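PDB 2OGJ: dihydroorotase from Agrobacterium tumefaciens, which acts in vitro as a zinc-dependent esterase that deacetylates acetyl-(R)-mandelate and, less efficiently, hydrolyses acetyl glycolate. Local coordinates for residues P71-L76 against R98-L103; F352-A357 against L371-E376; F375-A380 against I387-Y392. All coordinates share one frame; numbering follows the deposited sequence.

Contact 1. Residues P71-L76 against R98-L103; sequences PGWVDL and RGVTTL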
loop_
_atom_site.group_PDB
_atom_site.type_symbol
_atom_site.label_atom_id
_atom_site.label_comp_id
_atom_site.label_asym_id
_atom_site.label_seq_id
_atom_site.Cartn_x
_atom_site.Cartn_y
_atom_site.Cartn_z
ATOM N N PRO A 71 -48.700 11.493 7.925
ATOM C CA PRO A 71 -47.640 12.331 8.483
ATOM C C PRO A 71 -46.611 12.522 7.359
ATOM O O PRO A 71 -46.517 11.678 6.471
ATOM C CB PRO A 71 -47.123 11.498 9.660
ATOM C CG PRO A 71 -47.574 10.098 9.347
ATOM C CD PRO A 71 -48.916 10.288 8.737
ATOM N N GLY A 72 -45.886 13.636 7.372
ATOM C CA GLY A 72 -44.908 13.901 6.335
ATOM C C GLY A 72 -44.007 12.728 6.002
ATOM O O GLY A 72 -43.452 12.086 6.892
ATOM N N TRP A 73 -43.865 12.438 4.710
ATOM C CA TRP A 73 -43.026 11.342 4.250
ATOM C C TRP A 73 -41.587 11.533 4.700
ATOM O O TRP A 73 -41.076 12.659 4.708
ATOM C CB TRP A 73 -43.072 11.245 2.735
ATOM C CG TRP A 73 -44.381 10.786 2.199
ATOM C CD1 TRP A 73 -45.417 10.227 2.904
ATOM C CD2 TRP A 73 -44.774 10.775 0.822
ATOM N NE1 TRP A 73 -46.431 9.865 2.039
ATOM C CE2 TRP A 73 -46.061 10.190 0.758
ATOM C CE3 TRP A 73 -44.159 11.201 -0.366
ATOM C CZ2 TRP A 73 -46.744 10.019 -0.449
ATOM C CZ3 TRP A 73 -44.831 11.036 -1.566
ATOM C CH2 TRP A 73 -46.117 10.447 -1.599
ATOM N N VAL A 74 -40.952 10.414 5.066
ATOM C CA VAL A 74 -39.565 10.377 5.524
ATOM C C VAL A 74 -38.700 9.562 4.552
ATOM O O VAL A 74 -38.888 8.351 4.426
ATOM C CB VAL A 74 -39.457 9.697 6.915
ATOM C CG1 VAL A 74 -38.013 9.685 7.364
ATOM C CG2 VAL A 74 -40.330 10.412 7.944
ATOM N N ASP A 75 -37.774 10.206 3.845
ATOM C CA ASP A 75 -36.889 9.469 2.935
ATOM C C ASP A 75 -35.593 9.296 3.715
ATOM O O ASP A 75 -34.814 10.235 3.885
ATOM C CB ASP A 75 -36.640 10.236 1.631
ATOM C CG ASP A 75 -35.844 9.421 0.614
ATOM O OD1 ASP A 75 -35.783 9.810 -0.569
ATOM O OD2 ASP A 75 -35.269 8.385 0.999
ATOM N N LEU A 76 -35.406 8.081 4.211
ATOM C CA LEU A 76 -34.266 7.691 5.027
ATOM C C LEU A 76 -32.928 7.635 4.296
ATOM O O LEU A 76 -31.876 7.435 4.924
ATOM C CB LEU A 76 -34.560 6.316 5.627
ATOM C CG LEU A 76 -33.566 5.695 6.583
ATOM C CD1 LEU A 76 -33.613 6.429 7.914
ATOM C CD2 LEU A 76 -33.901 4.228 6.750
ATOM N N ARG A 98 -41.694 17.823 -3.112
ATOM C CA ARG A 98 -41.918 16.431 -3.538
ATOM C C ARG A 98 -42.808 15.649 -2.575
ATOM O O ARG A 98 -43.123 14.481 -2.812
ATOM C CB ARG A 98 -40.579 15.694 -3.673
ATOM C CG ARG A 98 -39.649 16.201 -4.788
ATOM C CD ARG A 98 -40.072 15.679 -6.151
ATOM N NE ARG A 98 -39.295 16.263 -7.240
ATOM C CZ ARG A 98 -39.496 17.480 -7.746
ATOM N NH1 ARG A 98 -40.457 18.258 -7.267
ATOM N NH2 ARG A 98 -38.729 17.924 -8.733
ATOM N N GLY A 99 -43.205 16.294 -1.485
ATOM C CA GLY A 99 -44.048 15.640 -0.508
ATOM C C GLY A 99 -43.266 14.973 0.596
ATOM O O GLY A 99 -43.845 14.247 1.394
ATOM N N VAL A 100 -41.960 15.231 0.642
ATOM C CA VAL A 100 -41.069 14.649 1.652
ATOM C C VAL A 100 -40.689 15.684 2.716
ATOM O O VAL A 100 -40.057 16.697 2.415
ATOM C CB VAL A 100 -39.777 14.092 0.992
ATOM C CG1 VAL A 100 -38.941 13.346 2.016
ATOM C CG2 VAL A 100 -40.136 13.183 -0.162
ATOM N N THR A 101 -41.070 15.402 3.958
ATOM C CA THR A 101 -40.843 16.299 5.087
ATOM C C THR A 101 -39.555 16.121 5.843
ATOM O O THR A 101 -39.010 17.072 6.386
ATOM C CB THR A 101 -41.973 16.159 6.100
ATOM O OG1 THR A 101 -43.199 16.540 5.470
ATOM C CG2 THR A 101 -41.707 17.035 7.328
ATOM N N THR A 102 -39.089 14.889 5.926
ATOM C CA THR A 102 -37.843 14.621 6.622
ATOM C C THR A 102 -36.885 13.958 5.662
ATOM O O THR A 102 -37.235 12.985 4.993
ATOM C CB THR A 102 -38.068 13.711 7.838
ATOM O OG1 THR A 102 -38.921 14.386 8.771
ATOM C CG2 THR A 102 -36.737 13.349 8.500
ATOM N N LEU A 103 -35.685 14.515 5.578
ATOM C CA LEU A 103 -34.648 13.979 4.713
ATOM C C LEU A 103 -33.498 13.540 5.613
ATOM O O LEU A 103 -33.153 14.245 6.564
ATOM C CB LEU A 103 -34.176 15.049 3.736
ATOM C CG LEU A 103 -35.178 15.461 2.658
ATOM C CD1 LEU A 103 -34.711 16.785 2.015
ATOM C CD2 LEU A 103 -35.300 14.356 1.623
HETATM O O HOH W 1 -41.380 13.554 8.008
#

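Contact 2. Residues F352-A357 against L371-E376; sequences FDLVDA and LKRLFE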
loop_
_atom_site.group_PDB
_atom_site.type_symbol
_atom_site.label_atom_id
_atom_site.label_comp_id
_atom_site.label_asym_id
_atom_site.label_seq_id
_atom_site.Cartn_x
_atom_site.Cartn_y
_atom_site.Cartn_z
ATOM N N PHE A 352 -51.421 13.428 -0.563
ATOM C CA PHE A 352 -51.163 12.714 -1.810
ATOM C C PHE A 352 -52.344 11.889 -2.249
ATOM O O PHE A 352 -53.191 11.506 -1.439
ATOM C CB PHE A 352 -49.975 11.767 -1.638
ATOM C CG PHE A 352 -50.242 10.626 -0.680
ATOM C CD1 PHE A 352 -50.592 9.355 -1.158
ATOM C CD2 PHE A 352 -50.109 10.818 0.697
ATOM C CE1 PHE A 352 -50.796 8.287 -0.280
ATOM C CE2 PHE A 352 -50.309 9.761 1.587
ATOM C CZ PHE A 352 -50.651 8.490 1.098
ATOM N N ASP A 353 -52.372 11.606 -3.545
ATOM C CA ASP A 353 -53.411 10.789 -4.127
ATOM C C ASP A 353 -52.787 9.502 -4.646
ATOM O O ASP A 353 -51.570 9.396 -4.772
ATOM C CB ASP A 353 -54.084 11.532 -5.272
ATOM C CG ASP A 353 -55.221 12.416 -4.796
ATOM O OD1 ASP A 353 -56.097 11.881 -4.078
ATOM O OD2 ASP A 353 -55.241 13.630 -5.139
ATOM N N LEU A 354 -53.626 8.518 -4.923
ATOM C CA LEU A 354 -53.161 7.252 -5.462
ATOM C C LEU A 354 -54.047 7.053 -6.685
ATOM O O LEU A 354 -55.136 6.490 -6.575
ATOM C CB LEU A 354 -53.384 6.131 -4.441
ATOM C CG LEU A 354 -52.610 4.818 -4.602
ATOM C CD1 LEU A 354 -53.528 3.726 -5.073
ATOM C CD2 LEU A 354 -51.447 5.027 -5.560
ATOM N N VAL A 355 -53.576 7.523 -7.837
ATOM C CA VAL A 355 -54.334 7.460 -9.090
ATOM C C VAL A 355 -53.977 6.361 -10.096
ATOM O O VAL A 355 -52.880 5.792 -10.072
ATOM C CB VAL A 355 -54.232 8.802 -9.826
ATOM C CG1 VAL A 355 -54.508 9.929 -8.860
ATOM C CG2 VAL A 355 -52.851 8.961 -10.429
ATOM N N ASP A 356 -54.920 6.076 -10.990
ATOM C CA ASP A 356 -54.699 5.071 -12.018
ATOM C C ASP A 356 -53.808 5.647 -13.098
ATOM O O ASP A 356 -53.941 6.817 -13.473
ATOM C CB ASP A 356 -56.018 4.626 -12.642
ATOM C CG ASP A 356 -56.849 3.783 -11.703
ATOM O OD1 ASP A 356 -56.283 2.894 -11.028
ATOM O OD2 ASP A 356 -58.077 3.998 -11.656
ATOM N N ALA A 357 -52.887 4.831 -13.591
ATOM C CA ALA A 357 -51.991 5.288 -14.631
ATOM C C ALA A 357 -51.443 4.123 -15.430
ATOM O O ALA A 357 -51.792 2.961 -15.191
ATOM C CB ALA A 357 -50.853 6.076 -14.026
ATOM N N LEU A 371 -46.179 0.843 -14.082
ATOM C CA LEU A 371 -47.023 1.025 -12.904
ATOM C C LEU A 371 -48.461 1.427 -13.269
ATOM O O LEU A 371 -48.692 2.345 -14.057
ATOM C CB LEU A 371 -46.388 2.081 -11.984
ATOM C CG LEU A 371 -44.857 1.994 -11.867
ATOM C CD1 LEU A 371 -44.308 3.223 -11.184
ATOM C CD2 LEU A 371 -44.470 0.742 -11.118
ATOM N N LYS A 372 -49.418 0.718 -12.680
ATOM C CA LYS A 372 -50.839 0.947 -12.922
ATOM C C LYS A 372 -51.471 1.898 -11.898
ATOM O O LYS A 372 -52.597 2.363 -12.081
ATOM C CB LYS A 372 -51.584 -0.394 -12.908
ATOM C CG LYS A 372 -51.114 -1.404 -13.959
ATOM C CD LYS A 372 -51.255 -0.836 -15.358
ATOM C CE LYS A 372 -51.035 -1.897 -16.417
ATOM N NZ LYS A 372 -51.118 -1.307 -17.790
ATOM N N ARG A 373 -50.745 2.172 -10.820
ATOM C CA ARG A 373 -51.207 3.076 -9.774
ATOM C C ARG A 373 -50.027 3.929 -9.340
ATOM O O ARG A 373 -48.914 3.434 -9.201
ATOM C CB ARG A 373 -51.766 2.287 -8.597
ATOM C CG ARG A 373 -53.037 1.551 -8.949
ATOM C CD ARG A 373 -53.270 0.386 -8.020
ATOM N NE ARG A 373 -53.858 0.768 -6.742
ATOM C CZ ARG A 373 -53.911 -0.038 -5.684
ATOM N NH1 ARG A 373 -53.405 -1.265 -5.752
ATOM N NH2 ARG A 373 -54.482 0.374 -4.561
ATOM N N LEU A 374 -50.272 5.215 -9.131
ATOM C CA LEU A 374 -49.201 6.116 -8.755
ATOM C C LEU A 374 -49.411 7.012 -7.554
ATOM O O LEU A 374 -50.396 7.750 -7.466
ATOM C CB LEU A 374 -48.850 7.005 -9.940
ATOM C CG LEU A 374 -48.235 6.292 -11.131
ATOM C CD1 LEU A 374 -48.117 7.280 -12.273
ATOM C CD2 LEU A 374 -46.880 5.709 -10.746
ATOM N N PHE A 375 -48.473 6.944 -6.621
ATOM C CA PHE A 375 -48.547 7.828 -5.488
ATOM C C PHE A 375 -48.206 9.164 -6.121
ATOM O O PHE A 375 -47.235 9.279 -6.875
ATOM C CB PHE A 375 -47.530 7.461 -4.412
ATOM C CG PHE A 375 -47.911 6.254 -3.618
ATOM C CD1 PHE A 375 -47.625 4.975 -4.093
ATOM C CD2 PHE A 375 -48.585 6.393 -2.405
ATOM C CE1 PHE A 375 -48.007 3.848 -3.374
ATOM C CE2 PHE A 375 -48.972 5.274 -1.675
ATOM C CZ PHE A 375 -48.682 3.997 -2.159
ATOM N N GLU A 376 -49.040 10.160 -5.851
ATOM C CA GLU A 376 -48.822 11.484 -6.406
ATOM C C GLU A 376 -49.001 12.559 -5.330
ATOM O O GLU A 376 -50.122 12.907 -4.959
ATOM C CB GLU A 376 -49.781 11.712 -7.577
ATOM C CG GLU A 376 -49.192 12.596 -8.652
ATOM C CD GLU A 376 -48.953 11.857 -9.965
ATOM O OE1 GLU A 376 -48.881 10.608 -9.946
ATOM O OE2 GLU A 376 -48.825 12.524 -11.020
#

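Contact 3. Residues F375-A380 against I387-Y392; sequences FEPRYA and IAASRY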
loop_
_atom_site.group_PDB
_atom_site.type_symbol
_atom_site.label_atom_id
_atom_site.label_comp_id
_atom_site.label_asym_id
_atom_site.label_seq_id
_atom_site.Cartn_x
_atom_site.Cartn_y
_atom_site.Cartn_z
ATOM N N PHE A 375 -48.473 6.944 -6.621
ATOM C CA PHE A 375 -48.547 7.828 -5.488
ATOM C C PHE A 375 -48.206 9.164 -6.121
ATOM O O PHE A 375 -47.235 9.279 -6.875
ATOM C CB PHE A 375 -47.530 7.461 -4.412
ATOM C CG PHE A 375 -47.911 6.254 -3.618
ATOM C CD1 PHE A 375 -47.625 4.975 -4.093
ATOM C CD2 PHE A 375 -48.585 6.393 -2.405
ATOM C CE1 PHE A 375 -48.007 3.848 -3.374
ATOM C CE2 PHE A 375 -48.972 5.274 -1.675
ATOM C CZ PHE A 375 -48.682 3.997 -2.159
ATOM N N GLU A 376 -49.040 10.160 -5.851
ATOM C CA GLU A 376 -48.822 11.484 -6.406
ATOM C C GLU A 376 -49.001 12.559 -5.330
ATOM O O GLU A 376 -50.122 12.907 -4.959
ATOM C CB GLU A 376 -49.781 11.712 -7.577
ATOM C CG GLU A 376 -49.192 12.596 -8.652
ATOM C CD GLU A 376 -48.953 11.857 -9.965
ATOM O OE1 GLU A 376 -48.881 10.608 -9.946
ATOM O OE2 GLU A 376 -48.825 12.524 -11.020
ATOM N N PRO A 377 -47.881 13.081 -4.797
ATOM C CA PRO A 377 -47.947 14.113 -3.760
ATOM C C PRO A 377 -48.566 15.409 -4.259
ATOM O O PRO A 377 -48.324 15.827 -5.385
ATOM C CB PRO A 377 -46.486 14.270 -3.329
ATOM C CG PRO A 377 -45.713 13.866 -4.517
ATOM C CD PRO A 377 -46.483 12.683 -5.046
ATOM N N ARG A 378 -49.377 16.022 -3.398
ATOM C CA ARG A 378 -50.089 17.283 -3.672
ATOM C C ARG A 378 -49.565 18.424 -2.818
ATOM O O ARG A 378 -49.162 19.471 -3.337
ATOM C CB ARG A 378 -51.574 17.066 -3.464
ATOM C CG ARG A 378 -52.333 16.862 -4.752
ATOM C CD ARG A 378 -51.849 15.645 -5.491
ATOM N NE ARG A 378 -52.901 15.136 -6.366
ATOM C CZ ARG A 378 -52.766 14.871 -7.662
ATOM N NH1 ARG A 378 -51.611 15.063 -8.281
ATOM N NH2 ARG A 378 -53.802 14.405 -8.338
ATOM N N TYR A 379 -49.546 18.221 -1.532
ATOM C CA TYR A 379 -49.035 19.253 -0.656
ATOM C C TYR A 379 -48.285 18.687 0.472
ATOM O O TYR A 379 -48.653 17.652 1.037
ATOM C CB TYR A 379 -50.127 20.026 0.068
ATOM C CG TYR A 379 -51.117 20.666 -0.868
ATOM C CD1 TYR A 379 -52.196 19.955 -1.376
ATOM C CD2 TYR A 379 -50.955 21.991 -1.222
ATOM C CE1 TYR A 379 -53.096 20.542 -2.211
ATOM C CE2 TYR A 379 -51.858 22.601 -2.083
ATOM C CZ TYR A 379 -52.930 21.867 -2.577
ATOM O OH TYR A 379 -53.836 22.460 -3.449
ATOM N N ALA A 380 -47.235 19.419 0.766
ATOM C CA ALA A 380 -46.457 19.133 1.921
ATOM C C ALA A 380 -46.620 20.340 2.788
ATOM O O ALA A 380 -46.213 21.444 2.433
ATOM C CB ALA A 380 -44.991 18.912 1.601
ATOM N N ILE A 387 -46.764 23.649 1.152
ATOM C CA ILE A 387 -46.047 23.666 -0.113
ATOM C C ILE A 387 -46.666 22.788 -1.191
ATOM O O ILE A 387 -46.998 21.634 -0.955
ATOM C CB ILE A 387 -44.577 23.243 0.075
ATOM C CG1 ILE A 387 -43.890 24.162 1.091
ATOM C CG2 ILE A 387 -43.845 23.323 -1.249
ATOM C CD1 ILE A 387 -44.170 23.808 2.523
ATOM N N ALA A 388 -46.830 23.346 -2.380
ATOM C CA ALA A 388 -47.379 22.590 -3.502
ATOM C C ALA A 388 -46.354 21.552 -3.920
ATOM O O ALA A 388 -45.229 21.895 -4.307
ATOM C CB ALA A 388 -47.684 23.524 -4.679
ATOM N N ALA A 389 -46.748 20.286 -3.826
ATOM C CA ALA A 389 -45.881 19.173 -4.186
ATOM C C ALA A 389 -46.285 18.604 -5.532
ATOM O O ALA A 389 -47.408 18.808 -5.999
ATOM C CB ALA A 389 -45.942 18.071 -3.110
ATOM N N SER A 390 -45.348 17.884 -6.142
ATOM C CA SER A 390 -45.541 17.259 -7.445
ATOM C C SER A 390 -44.399 16.285 -7.757
ATOM O O SER A 390 -43.264 16.461 -7.287
ATOM C CB SER A 390 -45.617 18.339 -8.525
ATOM O OG SER A 390 -45.449 17.794 -9.820
ATOM N N ARG A 391 -44.703 15.246 -8.532
ATOM C CA ARG A 391 -43.696 14.264 -8.911
ATOM C C ARG A 391 -42.665 14.932 -9.799
ATOM O O ARG A 391 -42.969 15.926 -10.456
ATOM C CB ARG A 391 -44.333 13.081 -9.645
ATOM C CG ARG A 391 -44.949 12.063 -8.704
ATOM C CD ARG A 391 -45.623 10.908 -9.430
ATOM N NE ARG A 391 -44.757 10.338 -10.455
ATOM C CZ ARG A 391 -44.878 10.588 -11.758
ATOM N NH1 ARG A 391 -45.839 11.397 -12.195
ATOM N NH2 ARG A 391 -44.030 10.037 -12.623
ATOM N N TYR A 392 -41.450 14.378 -9.782
ATOM C CA TYR A 392 -40.306 14.851 -10.556
ATOM C C TYR A 392 -40.508 14.542 -12.029
ATOM O O TYR A 392 -40.884 13.432 -12.410
ATOM C CB TYR A 392 -39.017 14.174 -10.058
ATOM C CG TYR A 392 -37.810 14.379 -10.958
ATOM C CD1 TYR A 392 -37.047 15.546 -10.884
ATOM C CD2 TYR A 392 -37.460 13.420 -11.928
ATOM C CE1 TYR A 392 -35.970 15.762 -11.754
ATOM C CE2 TYR A 392 -36.385 13.625 -12.807
ATOM C CZ TYR A 392 -35.648 14.797 -12.718
ATOM O OH TYR A 392 -34.634 15.037 -13.622
#

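Contact 1. Residues P71-L76 against R98-L103
Strands 68-75 and 100-106 are parallel neighbours in the TIM barrel, and a beta bulge interrupts their pairing. Trp-73 O sits at the bulge and accepts two backbone N-H groups, both in its carbonyl plane. Thr-101 N lies 2.8 Å from Trp-73 O with a bent angle of 139°. Thr-102 N lies 3.2 Å from Trp-73 O and is almost straight at 169°. The register slips by one residue here: Trp-73 pairs with Val-100, but Val-74 pairs with Thr-102. Further along, Asp-75 N donates to Thr-102 O at 3.1 Å, nearly along the C=O axis.

Val-74 and Thr-102 lie side by side on one face, with Val-74 CG2 4.0 Å from Thr-102 CB. On the other face Asp-75 CB rests on Val-100 CG1 at 3.9 Å. Trp-73 has CG anti to its carbonyl carbon (chi1 -69°), which carries the indole alongside the backbone of Gly-99. Trp-73 CB is 3.4 Å from Gly-99 O. Leu-304, Ala-305 and Met-308 of helix 304-313 also pack on this tryptophan.

The second shell leads to the metal centre. Asp-75 OD1 is hydrogen-bonded to Thr-290 OG1, and Asp-75 OD2 accepts from the backbone N of His-77, a zinc ligand. Asp-75 thus bonds to the backbone of a zinc ligand, consistent with a second-shell role. On the Val-74 face, Thr-102 OG1 is hydrogen-bonded to Arg-128 NE. A water joins the segments there, donating to Gly-72 O at 2.8 Å and lying 2.7 Å from Thr-102 OG1.

Contact 2. Residues F352-A357 against L371-E376
Strands 348-362 and 368-382 form a beta hairpin, and this contact is an antiparallel part of it, in which the chain turns a corner at Lys-372 and Arg-373. Five backbone hydrogen bonds link the segments. Asp-353 and Glu-376 are a hydrogen-bonded pair: Asp-353 N donates to Glu-376 O at 3.0 Å, and Glu-376 N returns to Asp-353 O at 2.9 Å. Val-355 and Leu-374 repeat the pattern, with Leu-374 N 2.8 Å from Val-355 O in the carbonyl plane. The fifth bond runs from Ala-357 N to Lys-372 O at 2.9 Å, its donor well above the carbonyl plane. CA-H...O contacts fill the rungs between, such as Arg-373 CA to Val-355 O.

Apolar contacts gather on both faces. Leu-354 CD2 stands over the centre of the Phe-375 ring, 4.1 Å from its centroid and 11° off the ring normal, in a CH-pi contact. The rings of Phe-352 and Phe-375 lie side by side with planes 36° apart, and Phe-352 CE1 meets the edge of Phe-375. Met-308 and Val-321, from helices 304-313 and 318-323, pack on Phe-375. Beside the other face, Ala-357 CB touches Leu-374 CD1 at 3.5 Å.

Asp-353 and Lys-372 find their main polar partners beyond the segments. Asp-353 OD1 accepts from Ala-67 N, while Asp-353 OD2 forms a salt bridge with Arg-378 NE. Lys-372 NZ forms a salt bridge with Asp-358 OD1. Asp-356 and Arg-373 run alongside each other, but their charged atoms do not meet. Leu-354 crosses Arg-373 obliquely, its CD1 methyl 3.4 Å from Arg-373 NE.

Contact 3. Residues F375-A380 against I387-Y392
Strands 368-382 and 385-388 form a beta hairpin; just past it, Arg-391 reaches across to strand 368-382. From CB the chain leaves with CG anti to the carbonyl carbon (chi1 -81°). Arg-391 CG then meets Pro-377 CD at 4.0 Å, the two side chains crossing at about a right angle. The chain stays extended through chi2, so CD arrives over the neighbouring strand. Arg-391 CD is 3.3 Å from Glu-376 OE1 and also approaches Phe-375 O. A bend at chi3 (49°) turns the guanidinium toward the carboxylate. Arg-391 NE only skirts Glu-376 OE1. At the tip, Arg-391 NH1 forms a long, weak salt bridge with Glu-376 OE2 at 3.4 Å. The carboxylate oxygen lies near the guanidinium plane, at its edge, but the two flat groups are turned 48° apart. Trp-302, Asp-303 and Thr-306 also pack against Arg-391.

Toward the hairpin turn the backbone takes over. Ala-380 and Ile-387 are a hydrogen-bonded pair: Ala-380 N donates to Ile-387 O at 2.8 Å, and Ile-387 N to Ala-380 O at 2.6 Å. Ala-389 N donates to Arg-378 O at 2.6 Å, from above the carbonyl plane. On the opposite side of strand 368-382, Arg-378 and Tyr-379 both face Val-351 in a classic beta bulge. Between the backbone bonds and the salt bridge, Pro-377 CB packs on Ala-389 CB at 3.8 Å. Pro-377 has no hydrogen bond to the other segment; what it offers there is apolar contact.

The chemistry is thus graded along the contact. Backbone hydrogen bonds set the register near the turn, while the long ion pair at the far end probably adds mainly electrostatic attraction.

Overall arrangement
From the N terminus, contact 1 comes first: strand 68-75 leads through residues 76-99 to strand 100-106, closing one step of the barrel. Contacts 2 and 3 follow much later, in series with it. Contact 2 closes the hairpin of strands 348-362 and 368-382. Contact 3 starts where contact 2 ends, sharing Phe-375 and Glu-376, and closes the next hairpin onto strand 385-388. None nests inside another. All belong to one mixed sheet, in which strand 348-362 runs antiparallel beside strand 68-75. Trp-73 packs on Phe-352 between contacts 1 and 2. Arg-98 and Gly-99 meet Pro-377 and Ala-389, tying the barrel to the C-terminal hairpins.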